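Local coordinates for protein OxyR (Porphyromonas gingivalis, PDB 3HO7) that probably acts, as a LysR-family redox-sensitive activator, to control transcription by binding DNA, and is represented here by its regulatory domain, at residues A[35-38]-A[39-42]; A[68-72]-A[73-77]; A[195-199]-A[200-204]. All coordinates share one frame; numbering follows the deposited sequence.

Interaction 1. Residues A[35-38]-A[39-42]; sequences KELA and GLEI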
loop_
_atom_site.group_PDB
_atom_site.type_symbol
_atom_site.label_atom_id
_atom_site.label_comp_id
_atom_site.label_asym_id
_atom_site.label_seq_id
_atom_site.Cartn_x
_atom_site.Cartn_y
_atom_site.Cartn_z
ATOM N N LYS A 35 20.992 -14.029 7.202
ATOM C CA LYS A 35 22.285 -14.706 7.159
ATOM C C LYS A 35 23.478 -13.785 7.428
ATOM O O LYS A 35 24.449 -14.196 8.061
ATOM C CB LYS A 35 22.464 -15.449 5.827
ATOM C CG LYS A 35 22.230 -14.596 4.592
ATOM C CD LYS A 35 22.484 -15.388 3.317
ATOM C CE LYS A 35 21.504 -16.544 3.168
ATOM N NZ LYS A 35 21.741 -17.619 4.174
ATOM N N GLU A 36 23.406 -12.544 6.956
ATOM C CA GLU A 36 24.516 -11.603 7.130
ATOM C C GLU A 36 24.418 -10.754 8.397
ATOM O O GLU A 36 25.437 -10.347 8.958
ATOM C CB GLU A 36 24.660 -10.690 5.907
ATOM C CG GLU A 36 25.881 -10.984 5.047
ATOM C CD GLU A 36 25.676 -12.149 4.103
ATOM O OE1 GLU A 36 24.765 -12.069 3.253
ATOM O OE2 GLU A 36 26.434 -13.139 4.202
ATOM N N LEU A 37 23.197 -10.482 8.843
ATOM C CA LEU A 37 22.989 -9.590 9.981
ATOM C C LEU A 37 22.577 -10.335 11.249
ATOM O O LEU A 37 22.020 -9.742 12.173
ATOM C CB LEU A 37 21.955 -8.514 9.637
ATOM C CG LEU A 37 22.350 -7.540 8.526
ATOM C CD1 LEU A 37 21.232 -6.546 8.257
ATOM C CD2 LEU A 37 23.640 -6.816 8.879
ATOM N N ALA A 38 22.860 -11.633 11.289
ATOM C CA ALA A 38 22.551 -12.445 12.460
ATOM C C ALA A 38 23.174 -11.842 13.713
ATOM O O ALA A 38 24.346 -11.466 13.716
ATOM C CB ALA A 38 23.037 -13.871 12.259
ATOM N N GLY A 39 22.382 -11.751 14.776
ATOM C CA GLY A 39 22.847 -11.177 16.034
ATOM C C GLY A 39 22.360 -9.754 16.220
ATOM O O GLY A 39 22.610 -9.132 17.253
ATOM N N LEU A 40 21.658 -9.243 15.214
ATOM C CA LEU A 40 21.148 -7.878 15.231
ATOM C C LEU A 40 19.625 -7.870 15.131
ATOM O O LEU A 40 19.051 -8.546 14.278
ATOM C CB LEU A 40 21.740 -7.082 14.066
ATOM C CG LEU A 40 21.295 -5.626 13.917
ATOM C CD1 LEU A 40 22.066 -4.732 14.875
ATOM C CD2 LEU A 40 21.486 -5.160 12.483
ATOM N N GLU A 41 18.974 -7.109 16.005
ATOM C CA GLU A 41 17.527 -6.949 15.933
ATOM C C GLU A 41 17.171 -5.765 15.041
ATOM O O GLU A 41 17.542 -4.628 15.326
ATOM C CB GLU A 41 16.922 -6.745 17.322
ATOM C CG GLU A 41 15.404 -6.668 17.305
ATOM C CD GLU A 41 14.838 -5.908 18.486
ATOM O OE1 GLU A 41 13.598 -5.895 18.643
ATOM O OE2 GLU A 41 15.628 -5.319 19.254
ATOM N N ILE A 42 16.444 -6.039 13.964
ATOM C CA ILE A 42 16.114 -5.009 12.986
ATOM C C ILE A 42 14.651 -4.589 13.051
ATOM O O ILE A 42 13.753 -5.406 12.856
ATOM C CB ILE A 42 16.426 -5.477 11.555
ATOM C CG1 ILE A 42 17.917 -5.787 11.412
ATOM C CG2 ILE A 42 16.001 -4.422 10.546
ATOM C CD1 ILE A 42 18.289 -6.375 10.070
#
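Leu37 sets CG anti to its carbonyl carbon (chi1 -64°), while Ile42 does the same with CG1 (chi1 -61°). Each chain then runs on extended, and the two ends meet. Leu37 CD1 lies 3.5 Å from Ile42 CD1, a tight methyl contact, and the two side chains cross at about a right angle. Leu40 CD2 is 4.4 Å from Leu37 CB, a looser apolar contact.

The backbone makes a type II beta turn from Leu37 to Leu40. Leu40 N donates to Leu37 O at 3.1 Å, with an N-H...O angle of only 135°, so the bond is bent. Gly39 takes the third position with positive phi, a conformation well suited to glycine.

The turn follows helix 22-36 and leads into strand 40-46. It thus joins the last two elements of a beta-alpha-beta unit that begins with strand 11-17. Leu37 also packs on Gln205 and Leu209 of helix 200-211. Ile42 pairs in a parallel ladder with a strand of the second subunit, and the sheet continues across the interface.

Within this stretch the turn itself rests on one bent backbone bond. The tight crossing of the buried Leu37 and Ile42 methyls then holds the end of the helix against the strand by van der Waals contact, beside the subunit interface.

Interaction 2. Residues A[68-72]-A[73-77]; sequences SKAET and EGLED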
loop_
_atom_site.group_PDB
_atom_site.type_symbol
_atom_site.label_atom_id
_atom_site.label_comp_id
_atom_site.label_asym_id
_atom_site.label_seq_id
_atom_site.Cartn_x
_atom_site.Cartn_y
_atom_site.Cartn_z
ATOM N N SER A 68 15.219 9.399 -3.356
ATOM C CA SER A 68 15.725 10.721 -3.700
ATOM C C SER A 68 16.865 11.114 -2.769
ATOM O O SER A 68 17.071 10.485 -1.731
ATOM C CB SER A 68 14.604 11.756 -3.599
ATOM O OG SER A 68 14.115 11.838 -2.270
ATOM N N LYS A 69 17.604 12.154 -3.142
ATOM C CA LYS A 69 18.616 12.711 -2.259
ATOM C C LYS A 69 17.922 13.422 -1.105
ATOM O O LYS A 69 16.868 14.033 -1.289
ATOM C CB LYS A 69 19.533 13.679 -3.013
ATOM C CG LYS A 69 20.441 13.003 -4.031
ATOM C CD LYS A 69 21.273 14.013 -4.805
ATOM C CE LYS A 69 22.098 13.328 -5.883
ATOM N NZ LYS A 69 21.226 12.662 -6.891
ATOM N N ALA A 70 18.502 13.325 0.086
ATOM C CA ALA A 70 17.917 13.950 1.264
ATOM C C ALA A 70 18.018 15.469 1.175
ATOM O O ALA A 70 17.108 16.184 1.590
ATOM C CB ALA A 70 18.592 13.445 2.531
ATOM N N GLU A 71 19.166 15.966 0.736
ATOM C CA GLU A 71 19.315 17.397 0.525
ATOM C C GLU A 71 18.822 18.114 1.768
ATOM O O GLU A 71 18.105 19.107 1.689
ATOM C CB GLU A 71 18.589 17.852 -0.739
ATOM C CG GLU A 71 19.333 17.461 -2.002
ATOM C CD GLU A 71 18.524 17.666 -3.260
ATOM O OE1 GLU A 71 17.385 18.160 -3.162
ATOM O OE2 GLU A 71 19.034 17.328 -4.345
ATOM N N THR A 72 19.201 17.582 2.920
ATOM C CA THR A 72 18.759 18.116 4.199
ATOM C C THR A 72 19.952 18.315 5.126
ATOM O O THR A 72 20.715 17.382 5.375
ATOM C CB THR A 72 17.755 17.161 4.875
ATOM O OG1 THR A 72 16.620 16.971 4.019
ATOM C CG2 THR A 72 17.294 17.719 6.213
ATOM N N GLU A 73 20.121 19.534 5.630
ATOM C CA GLU A 73 21.196 19.813 6.571
ATOM C C GLU A 73 21.159 18.809 7.722
ATOM O O GLU A 73 20.124 18.629 8.364
ATOM C CB GLU A 73 21.087 21.247 7.104
ATOM C CG GLU A 73 22.042 21.562 8.242
ATOM C CD GLU A 73 23.496 21.367 7.859
ATOM O OE1 GLU A 73 23.851 21.670 6.700
ATOM O OE2 GLU A 73 24.287 20.917 8.718
ATOM N N GLY A 74 22.286 18.150 7.970
ATOM C CA GLY A 74 22.384 17.192 9.067
ATOM C C GLY A 74 22.210 15.749 8.630
ATOM O O GLY A 74 22.347 14.826 9.436
ATOM N N LEU A 75 21.905 15.552 7.352
ATOM C CA LEU A 75 21.729 14.212 6.807
ATOM C C LEU A 75 22.646 13.987 5.613
ATOM O O LEU A 75 23.224 14.930 5.072
ATOM C CB LEU A 75 20.277 13.988 6.376
ATOM C CG LEU A 75 19.185 14.084 7.441
ATOM C CD1 LEU A 75 17.854 13.631 6.857
ATOM C CD2 LEU A 75 19.552 13.247 8.659
ATOM N N GLU A 76 22.772 12.728 5.207
ATOM C CA GLU A 76 23.503 12.382 3.996
ATOM C C GLU A 76 23.019 11.032 3.486
ATOM O O GLU A 76 22.364 10.290 4.213
ATOM C CB GLU A 76 25.014 12.370 4.238
ATOM C CG GLU A 76 25.536 11.160 4.994
ATOM C CD GLU A 76 27.030 11.251 5.251
ATOM O OE1 GLU A 76 27.531 12.377 5.457
ATOM O OE2 GLU A 76 27.706 10.200 5.249
ATOM N N ASP A 77 23.327 10.724 2.233
ATOM C CA ASP A 77 22.834 9.500 1.624
ATOM C C ASP A 77 23.800 8.939 0.589
ATOM O O ASP A 77 24.694 9.636 0.110
ATOM C CB ASP A 77 21.459 9.730 0.992
ATOM C CG ASP A 77 21.409 10.994 0.156
ATOM O OD1 ASP A 77 21.575 10.899 -1.078
ATOM O OD2 ASP A 77 21.213 12.082 0.740
HETATM O O HOH W 1 21.558 14.701 0.119
#
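Thr72 and Leu75 meet round a tight turn, and Asp77 reaches back to Ala70 beyond it. Leu75 N donates to Thr72 O at 2.9 Å, with an N-H...O angle of 150°. Leu75 CD1 also touches Thr72 CB at 4.0 Å and lies a little farther from Thr72 CG2. Thr72 OG1 sits beside the backbone N, anti to the carbonyl carbon (chi1 -59°), with CG2 anti to N. Thr72 OG1 donates to Ala70 O at 2.6 Å, from above the carbonyl plane.

The four residues Thr72 to Leu75 form a type II beta turn, with Gly74 at the position of positive phi. It links the loop after strand 63-66 to the long strand 75-89. Leu75 also packs on Leu53, Leu56 and Leu57 of helix 49-58.

Asp77 grips the incoming loop. Asp77 OD2 accepts from Ala70 N at 3.1 Å in a nearly straight bond (166°), met from above the carboxylate plane. A water donates to Asp77 OD2 at 2.7 Å and accepts from Glu71 N, so two successive backbone N-H groups are served, one directly and one through water. Ala70 CB packs against Asp77 OD2 at 3.5 Å. Lys69 CG lies 3.8 Å from Asp77 OD1, and the Lys69 and Asp77 side chains cross at about a right angle. That OD1 forms a salt bridge with Arg190, and Lys69 NZ forms one with Glu188.

Interaction 3. Residues A[195-199]-A[200-204]; sequences QDYSR and RKLRE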
loop_
_atom_site.group_PDB
_atom_site.type_symbol
_atom_site.label_atom_id
_atom_site.label_comp_id
_atom_site.label_asym_id
_atom_site.label_seq_id
_atom_site.Cartn_x
_atom_site.Cartn_y
_atom_site.Cartn_z
ATOM N N GLN A 195 24.590 12.748 9.355
ATOM C CA GLN A 195 26.005 12.919 9.047
ATOM C C GLN A 195 26.884 12.303 10.128
ATOM O O GLN A 195 27.909 11.692 9.831
ATOM C CB GLN A 195 26.348 14.398 8.879
ATOM C CG GLN A 195 25.659 15.062 7.706
ATOM C CD GLN A 195 26.149 16.474 7.471
ATOM O OE1 GLN A 195 25.355 17.386 7.240
ATOM N NE2 GLN A 195 27.461 16.666 7.537
ATOM N N ASP A 196 26.481 12.416 11.382
ATOM C CA ASP A 196 27.332 11.972 12.483
ATOM C C ASP A 196 27.139 10.505 12.867
ATOM O O ASP A 196 27.615 10.064 13.911
ATOM C CB ASP A 196 27.177 12.887 13.704
ATOM C CG ASP A 196 25.734 13.244 13.989
ATOM O OD1 ASP A 196 24.831 12.565 13.461
ATOM O OD2 ASP A 196 25.505 14.209 14.748
ATOM N N TYR A 197 26.410 9.766 12.039
ATOM C CA TYR A 197 26.065 8.385 12.348
ATOM C C TYR A 197 27.338 7.598 12.641
ATOM O O TYR A 197 28.169 7.394 11.755
ATOM C CB TYR A 197 25.291 7.755 11.193
ATOM C CG TYR A 197 24.809 6.354 11.479
ATOM C CD1 TYR A 197 23.932 6.101 12.524
ATOM C CD2 TYR A 197 25.221 5.285 10.695
ATOM C CE1 TYR A 197 23.486 4.819 12.787
ATOM C CE2 TYR A 197 24.779 4.001 10.949
ATOM C CZ TYR A 197 23.911 3.774 11.995
ATOM O OH TYR A 197 23.469 2.495 12.250
ATOM N N SER A 198 27.480 7.157 13.888
ATOM C CA SER A 198 28.738 6.597 14.376
ATOM C C SER A 198 28.851 5.077 14.239
ATOM O O SER A 198 29.523 4.427 15.040
ATOM C CB SER A 198 28.963 7.009 15.836
ATOM O OG SER A 198 30.268 6.674 16.273
ATOM N N ARG A 199 28.196 4.515 13.226
ATOM C CA ARG A 199 28.324 3.088 12.932
ATOM C C ARG A 199 28.721 2.886 11.472
ATOM O O ARG A 199 28.010 2.239 10.700
ATOM C CB ARG A 199 27.027 2.338 13.253
ATOM C CG ARG A 199 26.637 2.381 14.726
ATOM C CD ARG A 199 25.406 1.532 15.014
ATOM N NE ARG A 199 24.843 1.820 16.332
ATOM C CZ ARG A 199 25.076 1.100 17.425
ATOM N NH1 ARG A 199 25.865 0.036 17.368
ATOM N NH2 ARG A 199 24.519 1.444 18.578
ATOM N N ARG A 200 29.872 3.446 11.110
ATOM C CA ARG A 200 30.359 3.424 9.734
ATOM C C ARG A 200 30.491 2.017 9.156
ATOM O O ARG A 200 30.270 1.807 7.964
ATOM C CB ARG A 200 31.702 4.154 9.641
ATOM C CG ARG A 200 31.592 5.640 9.350
ATOM C CD ARG A 200 32.687 6.420 10.060
ATOM N NE ARG A 200 33.201 7.519 9.249
ATOM C CZ ARG A 200 32.465 8.533 8.805
ATOM N NH1 ARG A 200 31.168 8.587 9.077
ATOM N NH2 ARG A 200 33.027 9.488 8.076
ATOM N N LYS A 201 30.857 1.058 9.999
ATOM C CA LYS A 201 31.063 -0.310 9.536
ATOM C C LYS A 201 29.736 -0.996 9.221
ATOM O O LYS A 201 29.617 -1.709 8.223
ATOM C CB LYS A 201 31.876 -1.104 10.561
ATOM C CG LYS A 201 33.221 -0.467 10.878
ATOM C CD LYS A 201 34.038 -1.295 11.859
ATOM C CE LYS A 201 34.551 -2.578 11.219
ATOM N NZ LYS A 201 35.526 -3.285 12.096
ATOM N N LEU A 202 28.739 -0.769 10.069
ATOM C CA LEU A 202 27.400 -1.292 9.825
ATOM C C LEU A 202 26.796 -0.624 8.594
ATOM O O LEU A 202 26.270 -1.291 7.703
ATOM C CB LEU A 202 26.508 -1.061 11.045
ATOM C CG LEU A 202 25.074 -1.584 10.957
ATOM C CD1 LEU A 202 25.057 -3.095 10.767
ATOM C CD2 LEU A 202 24.292 -1.192 12.200
ATOM N N ARG A 203 26.878 0.703 8.558
ATOM C CA ARG A 203 26.419 1.481 7.413
ATOM C C ARG A 203 26.987 0.889 6.131
ATOM O O ARG A 203 26.258 0.647 5.169
ATOM C CB ARG A 203 26.850 2.941 7.567
ATOM C CG ARG A 203 26.412 3.875 6.445
ATOM C CD ARG A 203 26.915 5.289 6.718
ATOM N NE ARG A 203 26.679 6.207 5.608
ATOM C CZ ARG A 203 27.097 7.469 5.584
ATOM N NH1 ARG A 203 27.774 7.965 6.612
ATOM N NH2 ARG A 203 26.839 8.238 4.533
ATOM N N GLU A 204 28.296 0.657 6.130
ATOM C CA GLU A 204 28.977 0.076 4.979
ATOM C C GLU A 204 28.414 -1.304 4.644
ATOM O O GLU A 204 28.205 -1.631 3.476
ATOM C CB GLU A 204 30.484 -0.010 5.239
ATOM C CG GLU A 204 31.286 -0.615 4.096
ATOM C CD GLU A 204 32.783 -0.460 4.289
ATOM O OE1 GLU A 204 33.195 0.315 5.178
ATOM O OE2 GLU A 204 33.551 -1.113 3.548
HETATM O O HOH W 2 27.714 7.032 9.279
#
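The contact belongs to the N-terminal end of helix 200-211, with Arg199 at the N-cap position after the loop that leaves strand 184-194. Arg203 N donates to Arg199 O at 2.9 Å, almost straight at 174°. This is the first turn of the helix.

Arg199 and Leu202 lie side by side and point the same way, with Arg199 CD 4.1 Å from Leu202 CD2. Leu202 CD2 is also 3.8 Å from Tyr197 OH. Tyr197 sets CG anti to its backbone N (chi1 -176°), which carries the ring toward Leu202 and Arg203 of the first helical turn. Arg203 CB meets Tyr197 CE2 at the ring edge, 4.1 Å away and near the ring plane. Arg199 N lies over one face of the Tyr197 ring, 4.0 Å above its plane and offset toward the rim. Tyr197 and Leu202 both also pack on Leu13 and Met63.

Arg203 runs extended past the ring in the opposite direction. Its NH1 donates to a water, which donates in turn to Tyr197 O at 2.5 Å. NH2 forms salt bridges with Glu76 and Asp78. The loop and the helix start are therefore joined by a backbone bond, a water bridge and van der Waals contacts, while the charge of Arg203 is probably balanced by two acidic residues of strand 75-89.

Along the chain the three contacts lie in series; none nests within or crosses another. Interaction 1 closes the turn from helix 22-36 into strand 40-46. Interaction 2 closes the turn that enters strand 75-89, and its nearest atoms are about 17 Å from those of interaction 1. Both reach the same mixed sheet. Interaction 3 comes much later and starts helix 200-211 after strand 184-194. It touches interaction 2 directly, through the link between Glu76 and Arg203 and through Gly74 O, which probably bonds Gln195 N. The later part of helix 200-211 reaches the turn of interaction 1. The helix thus ties the helix-strand turn of interaction 1 to the strand-entry turn of interaction 2.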